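Local coordinates for 2,3-dimethylmalate lyase (Aspergillus niger, PDB 3FA4), which belongs to the phosphoenolpyruvate phosphomutase family of TIM-barrel proteins and binds a magnesium ion, at residues 113-118 and 158-163; 24-29 and 240-245. One frame throughout, in Å; residues are numbered along the deposited sequence.

Contact 1: residues 113-118 and 158-163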
ATOM      1  N   HIS B 113      -0.650  -5.107 -21.306  1.00 32.80           N
ATOM      2  CA  HIS B 113       0.152  -6.120 -22.015  1.00 35.37           C
ATOM      3  C   HIS B 113       0.965  -7.069 -21.124  1.00 35.70           C
ATOM      4  O   HIS B 113       1.436  -6.657 -20.113  1.00 36.38           O
ATOM      5  CB  HIS B 113       1.031  -5.557 -23.162  1.00 35.13           C
ATOM      6  CG  HIS B 113       1.841  -4.356 -22.801  1.00 35.82           C
ATOM      7  ND1 HIS B 113       3.042  -4.434 -22.097  1.00 35.68           N
ATOM      8  CD2 HIS B 113       1.649  -3.041 -23.078  1.00 32.97           C
ATOM      9  CE1 HIS B 113       3.535  -3.213 -21.934  1.00 31.31           C
ATOM     10  NE2 HIS B 113       2.714  -2.350 -22.522  1.00 36.76           N
ATOM     11  N   ILE B 114       1.152  -8.308 -21.585  1.00 37.24           N
ATOM     12  CA  ILE B 114       1.979  -9.360 -20.913  1.00 37.22           C
ATOM     13  C   ILE B 114       3.018  -9.944 -21.896  1.00 36.77           C
ATOM     14  O   ILE B 114       2.670 -10.275 -23.022  1.00 35.73           O
ATOM     15  CB  ILE B 114       1.057 -10.472 -20.289  1.00 38.12           C
ATOM     16  CG1 ILE B 114       0.782 -10.120 -18.837  1.00 38.42           C
ATOM     17  CG2 ILE B 114       1.686 -11.883 -20.331  1.00 34.40           C
ATOM     18  CD1 ILE B 114      -0.151 -10.962 -18.296  1.00 41.87           C
ATOM     19  N   GLU B 115       4.278  -9.995 -21.483  1.00 36.15           N
ATOM     20  CA  GLU B 115       5.388 -10.317 -22.385  1.00 37.57           C
ATOM     21  C   GLU B 115       6.071 -11.669 -22.090  1.00 38.22           C
ATOM     22  O   GLU B 115       5.738 -12.352 -21.071  1.00 40.21           O
ATOM     23  CB  GLU B 115       6.423  -9.166 -22.428  1.00 37.45           C
ATOM     24  CG  GLU B 115       7.160  -8.952 -21.148  1.00 39.07           C
ATOM     25  CD  GLU B 115       7.726  -7.521 -20.943  1.00 39.72           C
ATOM     26  OE1 GLU B 115       6.955  -6.558 -20.832  1.00 37.23           O
ATOM     27  OE2 GLU B 115       8.972  -7.369 -20.741  1.00 43.37           O
ATOM     28  N   ASP B 116       7.005 -12.073 -22.979  1.00 37.35           N
ATOM     29  CA  ASP B 116       7.605 -13.423 -22.942  1.00 36.52           C
ATOM     30  C   ASP B 116       9.011 -13.488 -22.246  1.00 36.35           C
ATOM     31  O   ASP B 116       9.713 -14.510 -22.295  1.00 34.72           O
ATOM     32  CB  ASP B 116       7.604 -14.042 -24.350  1.00 36.21           C
ATOM     33  CG  ASP B 116       8.227 -13.145 -25.373  1.00 35.92           C
ATOM     34  OD1 ASP B 116       8.534 -11.978 -25.028  1.00 38.91           O
ATOM     35  OD2 ASP B 116       8.416 -13.590 -26.511  1.00 35.83           O
ATOM     36  N   GLN B 117       9.360 -12.397 -21.568  1.00 36.63           N
ATOM     37  CA  GLN B 117      10.596 -12.314 -20.827  1.00 40.14           C
ATOM     38  C   GLN B 117      10.505 -13.078 -19.513  1.00 40.96           C
ATOM     39  O   GLN B 117       9.414 -13.483 -19.087  1.00 41.57           O
ATOM     40  CB  GLN B 117      10.994 -10.852 -20.574  1.00 40.57           C
ATOM     41  CG  GLN B 117      11.314 -10.059 -21.845  1.00 42.95           C
ATOM     42  CD  GLN B 117      12.198  -8.855 -21.558  1.00 44.60           C
ATOM     43  OE1 GLN B 117      13.391  -8.978 -21.434  1.00 44.75           O
ATOM     44  NE2 GLN B 117      11.609  -7.698 -21.468  1.00 47.57           N
ATOM     45  N   VAL B 118      11.674 -13.319 -18.923  1.00 42.04           N
ATOM     46  CA  VAL B 118      11.792 -13.921 -17.599  1.00 43.04           C
ATOM     47  C   VAL B 118      11.444 -12.822 -16.593  1.00 43.27           C
ATOM     48  O   VAL B 118      11.633 -11.625 -16.861  1.00 41.85           O
ATOM     49  CB  VAL B 118      13.196 -14.483 -17.347  1.00 42.51           C
ATOM     50  CG1 VAL B 118      13.281 -15.066 -15.959  1.00 47.06           C
ATOM     51  CG2 VAL B 118      13.470 -15.600 -18.290  1.00 41.28           C
ATOM     52  N   ILE B 158      -3.387  -7.893 -24.253  1.00 35.94           N
ATOM     53  CA  ILE B 158      -2.413  -7.657 -25.301  1.00 33.45           C
ATOM     54  C   ILE B 158      -1.246  -8.605 -25.109  1.00 34.52           C
ATOM     55  O   ILE B 158      -0.758  -8.660 -24.005  1.00 36.28           O
ATOM     56  CB  ILE B 158      -1.955  -6.209 -25.349  1.00 32.80           C
ATOM     57  CG1 ILE B 158      -3.194  -5.257 -25.322  1.00 29.51           C
ATOM     58  CG2 ILE B 158      -1.065  -6.047 -26.562  1.00 31.05           C
ATOM     59  CD1 ILE B 158      -2.951  -3.762 -25.514  1.00 29.25           C
ATOM     60  N   ALA B 159      -0.862  -9.366 -26.157  1.00 33.90           N
ATOM     61  CA  ALA B 159       0.261 -10.300 -26.138  1.00 33.91           C
ATOM     62  C   ALA B 159       1.496  -9.612 -26.739  1.00 34.16           C
ATOM     63  O   ALA B 159       1.542  -9.284 -27.897  1.00 35.21           O
ATOM     64  CB  ALA B 159      -0.095 -11.613 -26.900  1.00 32.08           C
ATOM     65  N   ARG B 160       2.484  -9.334 -25.908  1.00 34.82           N
ATOM     66  CA  ARG B 160       3.720  -8.745 -26.333  1.00 34.25           C
ATOM     67  C   ARG B 160       4.825  -9.803 -26.433  1.00 33.49           C
ATOM     68  O   ARG B 160       4.898 -10.740 -25.620  1.00 33.21           O
ATOM     69  CB  ARG B 160       4.101  -7.674 -25.310  1.00 35.05           C
ATOM     70  CG  ARG B 160       5.428  -7.083 -25.555  1.00 33.54           C
ATOM     71  CD  ARG B 160       5.671  -6.015 -24.601  1.00 36.68           C
ATOM     72  NE  ARG B 160       7.087  -5.918 -24.315  1.00 36.24           N
ATOM     73  CZ  ARG B 160       7.706  -4.805 -23.947  1.00 33.43           C
ATOM     74  NH1 ARG B 160       7.032  -3.687 -23.784  1.00 31.23           N
ATOM     75  NH2 ARG B 160       9.003  -4.836 -23.712  1.00 31.99           N
ATOM     76  N   THR B 161       5.676  -9.631 -27.432  1.00 33.18           N
ATOM     77  CA  THR B 161       6.847 -10.431 -27.588  1.00 33.83           C
ATOM     78  C   THR B 161       8.092  -9.604 -27.749  1.00 35.10           C
ATOM     79  O   THR B 161       8.159  -8.634 -28.539  1.00 34.76           O
ATOM     80  CB  THR B 161       6.740 -11.531 -28.643  1.00 35.52           C
ATOM     81  OG1 THR B 161       7.925 -12.322 -28.612  1.00 34.04           O
ATOM     82  CG2 THR B 161       6.412 -10.995 -30.111  1.00 34.33           C
ATOM     83  N   ASP B 162       9.059  -9.952 -26.882  1.00 34.99           N
ATOM     84  CA  ASP B 162      10.332  -9.265 -26.871  1.00 35.65           C
ATOM     85  C   ASP B 162      11.377 -10.076 -27.588  1.00 35.75           C
ATOM     86  O   ASP B 162      12.572  -9.822 -27.396  1.00 35.85           O
ATOM     87  CB  ASP B 162      10.757  -8.941 -25.442  1.00 34.92           C
ATOM     88  CG  ASP B 162       9.887  -7.872 -24.827  1.00 35.23           C
ATOM     89  OD1 ASP B 162      10.131  -6.668 -25.027  1.00 39.13           O
ATOM     90  OD2 ASP B 162       8.917  -8.231 -24.187  1.00 36.84           O
ATOM     91  N   SER B 163      10.933 -11.037 -28.415  1.00 35.50           N
ATOM     92  CA  SER B 163      11.873 -12.008 -29.064  1.00 35.73           C
ATOM     93  C   SER B 163      12.557 -11.564 -30.334  1.00 36.06           C
ATOM     94  O   SER B 163      13.450 -12.253 -30.765  1.00 36.98           O
ATOM     95  CB  SER B 163      11.209 -13.343 -29.325  1.00 35.76           C
ATOM     96  OG  SER B 163      10.170 -13.181 -30.248  1.00 35.54           O
TER

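Contact 2: residues 24-29 and 240-245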
ATOM      1  N   GLY B  24       1.751   8.042 -23.730  1.00 36.13           N
ATOM      2  CA  GLY B  24       2.268   7.410 -22.521  1.00 35.85           C
ATOM      3  C   GLY B  24       2.254   8.394 -21.358  1.00 37.38           C
ATOM      4  O   GLY B  24       2.861   9.493 -21.420  1.00 38.57           O
ATOM      5  N   VAL B  25       1.547   8.010 -20.300  1.00 36.85           N
ATOM      6  CA  VAL B  25       1.491   8.729 -19.027  1.00 36.02           C
ATOM      7  C   VAL B  25       1.981   7.824 -17.864  1.00 36.20           C
ATOM      8  O   VAL B  25       2.129   6.619 -18.027  1.00 36.92           O
ATOM      9  CB  VAL B  25       0.114   9.332 -18.742  1.00 35.32           C
ATOM     10  CG1 VAL B  25      -0.308  10.221 -19.863  1.00 33.96           C
ATOM     11  CG2 VAL B  25      -0.922   8.260 -18.280  1.00 34.70           C
ATOM     12  N   TYR B  26       2.317   8.421 -16.731  1.00 36.72           N
ATOM     13  CA  TYR B  26       3.067   7.691 -15.675  1.00 36.68           C
ATOM     14  C   TYR B  26       2.668   8.064 -14.232  1.00 36.97           C
ATOM     15  O   TYR B  26       3.206   7.523 -13.278  1.00 35.49           O
ATOM     16  CB  TYR B  26       4.575   7.837 -15.875  1.00 35.88           C
ATOM     17  CG  TYR B  26       5.079   9.248 -15.741  1.00 37.50           C
ATOM     18  CD1 TYR B  26       5.143  10.111 -16.828  1.00 34.23           C
ATOM     19  CD2 TYR B  26       5.480   9.723 -14.523  1.00 34.85           C
ATOM     20  CE1 TYR B  26       5.574  11.447 -16.655  1.00 32.87           C
ATOM     21  CE2 TYR B  26       5.877  11.008 -14.363  1.00 39.43           C
ATOM     22  CZ  TYR B  26       5.937  11.863 -15.445  1.00 35.22           C
ATOM     23  OH  TYR B  26       6.385  13.111 -15.190  1.00 37.86           O
ATOM     24  N   ASP B  27       1.696   8.978 -14.113  1.00 36.41           N
ATOM     25  CA  ASP B  27       1.283   9.558 -12.846  1.00 37.34           C
ATOM     26  C   ASP B  27      -0.003  10.402 -12.986  1.00 37.42           C
ATOM     27  O   ASP B  27      -0.566  10.560 -14.090  1.00 37.62           O
ATOM     28  CB  ASP B  27       2.455  10.315 -12.160  1.00 36.37           C
ATOM     29  CG  ASP B  27       2.685  11.737 -12.681  1.00 38.04           C
ATOM     30  OD1 ASP B  27       2.362  12.094 -13.857  1.00 38.21           O
ATOM     31  OD2 ASP B  27       3.273  12.528 -11.896  1.00 36.10           O
ATOM     32  N   GLY B  28      -0.472  10.944 -11.872  1.00 37.71           N
ATOM     33  CA  GLY B  28      -1.697  11.721 -11.890  1.00 37.01           C
ATOM     34  C   GLY B  28      -1.630  12.908 -12.796  1.00 36.90           C
ATOM     35  O   GLY B  28      -2.550  13.130 -13.551  1.00 38.24           O
ATOM     36  N   LEU B  29      -0.532  13.648 -12.716  1.00 35.75           N
ATOM     37  CA  LEU B  29      -0.238  14.883 -13.428  1.00 36.19           C
ATOM     38  C   LEU B  29      -0.151  14.790 -14.933  1.00 35.84           C
ATOM     39  O   LEU B  29      -0.721  15.616 -15.634  1.00 36.04           O
ATOM     40  CB  LEU B  29       1.141  15.414 -12.949  1.00 37.04           C
ATOM     41  CG  LEU B  29       1.142  16.534 -11.933  1.00 39.44           C
ATOM     42  CD1 LEU B  29       2.522  16.994 -11.727  1.00 42.25           C
ATOM     43  CD2 LEU B  29       0.277  17.664 -12.482  1.00 39.35           C
ATOM     44  N   PHE B 240       6.929   7.652 -24.087  1.00 37.19           N
ATOM     45  CA  PHE B 240       7.682   8.866 -23.673  1.00 37.03           C
ATOM     46  C   PHE B 240       7.077  10.256 -23.986  1.00 36.06           C
ATOM     47  O   PHE B 240       7.735  11.257 -23.823  1.00 35.97           O
ATOM     48  CB  PHE B 240       9.059   8.787 -24.245  1.00 38.43           C
ATOM     49  CG  PHE B 240       9.978   8.099 -23.378  1.00 41.65           C
ATOM     50  CD1 PHE B 240       9.836   6.719 -23.168  1.00 45.68           C
ATOM     51  CD2 PHE B 240      10.983   8.797 -22.761  1.00 43.80           C
ATOM     52  CE1 PHE B 240      10.666   6.041 -22.309  1.00 45.20           C
ATOM     53  CE2 PHE B 240      11.832   8.166 -21.914  1.00 43.89           C
ATOM     54  CZ  PHE B 240      11.682   6.764 -21.677  1.00 44.72           C
ATOM     55  N   ALA B 241       5.821  10.334 -24.384  1.00 36.51           N
ATOM     56  CA  ALA B 241       5.232  11.619 -24.778  1.00 36.76           C
ATOM     57  C   ALA B 241       5.297  12.664 -23.666  1.00 37.41           C
ATOM     58  O   ALA B 241       5.452  13.834 -23.931  1.00 38.60           O
ATOM     59  CB  ALA B 241       3.766  11.418 -25.256  1.00 37.87           C
ATOM     60  N   ALA B 242       5.255  12.212 -22.409  1.00 38.23           N
ATOM     61  CA  ALA B 242       5.199  13.053 -21.221  1.00 36.00           C
ATOM     62  C   ALA B 242       6.528  13.056 -20.496  1.00 35.81           C
ATOM     63  O   ALA B 242       6.991  14.100 -20.014  1.00 35.28           O
ATOM     64  CB  ALA B 242       4.067  12.535 -20.287  1.00 35.13           C
ATOM     65  N   LEU B 243       7.183  11.904 -20.462  1.00 36.34           N
ATOM     66  CA  LEU B 243       8.459  11.748 -19.717  1.00 35.64           C
ATOM     67  C   LEU B 243       9.576  12.584 -20.292  1.00 36.21           C
ATOM     68  O   LEU B 243      10.286  13.286 -19.552  1.00 38.28           O
ATOM     69  CB  LEU B 243       8.928  10.301 -19.675  1.00 34.51           C
ATOM     70  CG  LEU B 243       8.300   9.347 -18.694  1.00 35.02           C
ATOM     71  CD1 LEU B 243       8.396   7.899 -19.144  1.00 34.48           C
ATOM     72  CD2 LEU B 243       8.959   9.479 -17.387  1.00 31.02           C
ATOM     73  N   GLY B 244       9.780  12.500 -21.595  1.00 35.99           N
ATOM     74  CA  GLY B 244      10.881  13.212 -22.214  1.00 35.65           C
ATOM     75  C   GLY B 244      10.795  14.688 -21.922  1.00 35.21           C
ATOM     76  O   GLY B 244      11.683  15.209 -21.274  1.00 35.87           O
ATOM     77  N   PRO B 245       9.734  15.378 -22.412  1.00 34.76           N
ATOM     78  CA  PRO B 245       9.423  16.749 -22.034  1.00 33.69           C
ATOM     79  C   PRO B 245       9.543  17.047 -20.546  1.00 34.82           C
ATOM     80  O   PRO B 245      10.182  18.024 -20.201  1.00 36.54           O
ATOM     81  CB  PRO B 245       7.981  16.872 -22.494  1.00 34.98           C
ATOM     82  CG  PRO B 245       7.993  16.121 -23.828  1.00 33.23           C
ATOM     83  CD  PRO B 245       8.755  14.873 -23.402  1.00 34.67           C
TER

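Contact 1: residues 113-118 and 158-163
The carboxylate of Glu115 lies flat against the guanidinium of Arg160, the two planes only 7° apart, so that the salt bridge between OE1 of Glu115 and NE of Arg160 (3.5 Å) is a stack of charges with no N-H aimed at the oxygen. Arg160 instead grips Asp162 side-on through NE and NH2, OD2 lying in the guanidinium plane at 3.0 Å from NE and OD1 tilted from it, at a short distance from NH2. Asp116 makes the second polar link. Its carboxylate bridges the end of strand 156-161 and the residue after it: OD1 takes the N-H of Asp162 on its syn lone pair in an almost straight bond of 2.8 Å, whereas Thr161 OG1 makes a short bond to OD2 from the syn side but 35° out of the carboxylate plane. Arg175 is a second, charged partner of OD2. Next to these polar groups the strands pair in parallel, with Ile114 N bonded to Ile158 O and Arg160 N to Ile114 O. The side chain of Glu115 lies about 4 Å from the bound magnesium ion. Acidic groups crowd here, with Glu115 OE2 3.6 Å from Asp162 OD2; Arg160, helped by Lys129 at Asp162, probably offsets their repulsion beside the metal site.

Contact 2: residues 24-29 and 240-245
Tyr26 and Leu243 make the close part of this apolar contact, the leucine approaching over one face of the phenol ring. CD2 of Leu243 stands 4.0 Å from the centroid of the Tyr26 ring and 16° off its normal, a CH-pi contact, while CG of the same leucine comes to 3.7 Å from CD1 of Tyr26. The methyl of Ala242 arrives differently, at the ring edge near its plane, with its CB 4.1 Å from CE1 of Tyr26. That methyl also lies 3.5 Å from the carbonyl O of Gly24, so it touches both the strand end and the ring edge. A chi1 of 64°, which tucks CG of Tyr26 in between its own backbone N and C, places the ring against Ala242 and Leu243. On the opposite ring face, OD1 of Asp27 lies 3.7 Å above the plane, toward the rim, where it is hydrogen-bonded to Ser30 OG.

The packing is looser at Gly24 and Ala241, where the alanine CB comes no nearer than 4.2 Å to the glycine N, and no hydrogen bond joins the two segments. Met254 of the second subunit packs on Ala242. Strand 20-25 pairs with strand 235-238 through Gly24 and Phe238, Asp27 N-caps helix 28-37, and Tyr26 rests on Ser52 of helix 46-54; the contact sets the end of strand 20-25 and Tyr26 against the turn between strand 235-238 and helix 243-260.

Overall arrangement
Contacts 1 and 2 flank the middle of the chain from opposite sides, their own centres 22 Å apart and their nearest atoms about 10 Å apart, and both reach the same parallel sheet of the TIM-barrel fold. Contact 1 joins neighbouring strands 111-114 and 156-161, whereas contact 2 brings the end of strand 20-25 against the turn that follows strand 235-238. Along the chain, 113-118 and 158-163 both fall between 24-29 and 240-245, so contact 1 is nested within contact 2. Contact 2 thus brings early and late parts of the barrel together beside the second subunit, while contact 1, untouched by other chains, lies beside the magnesium ion bound at Asp86 and Asp88.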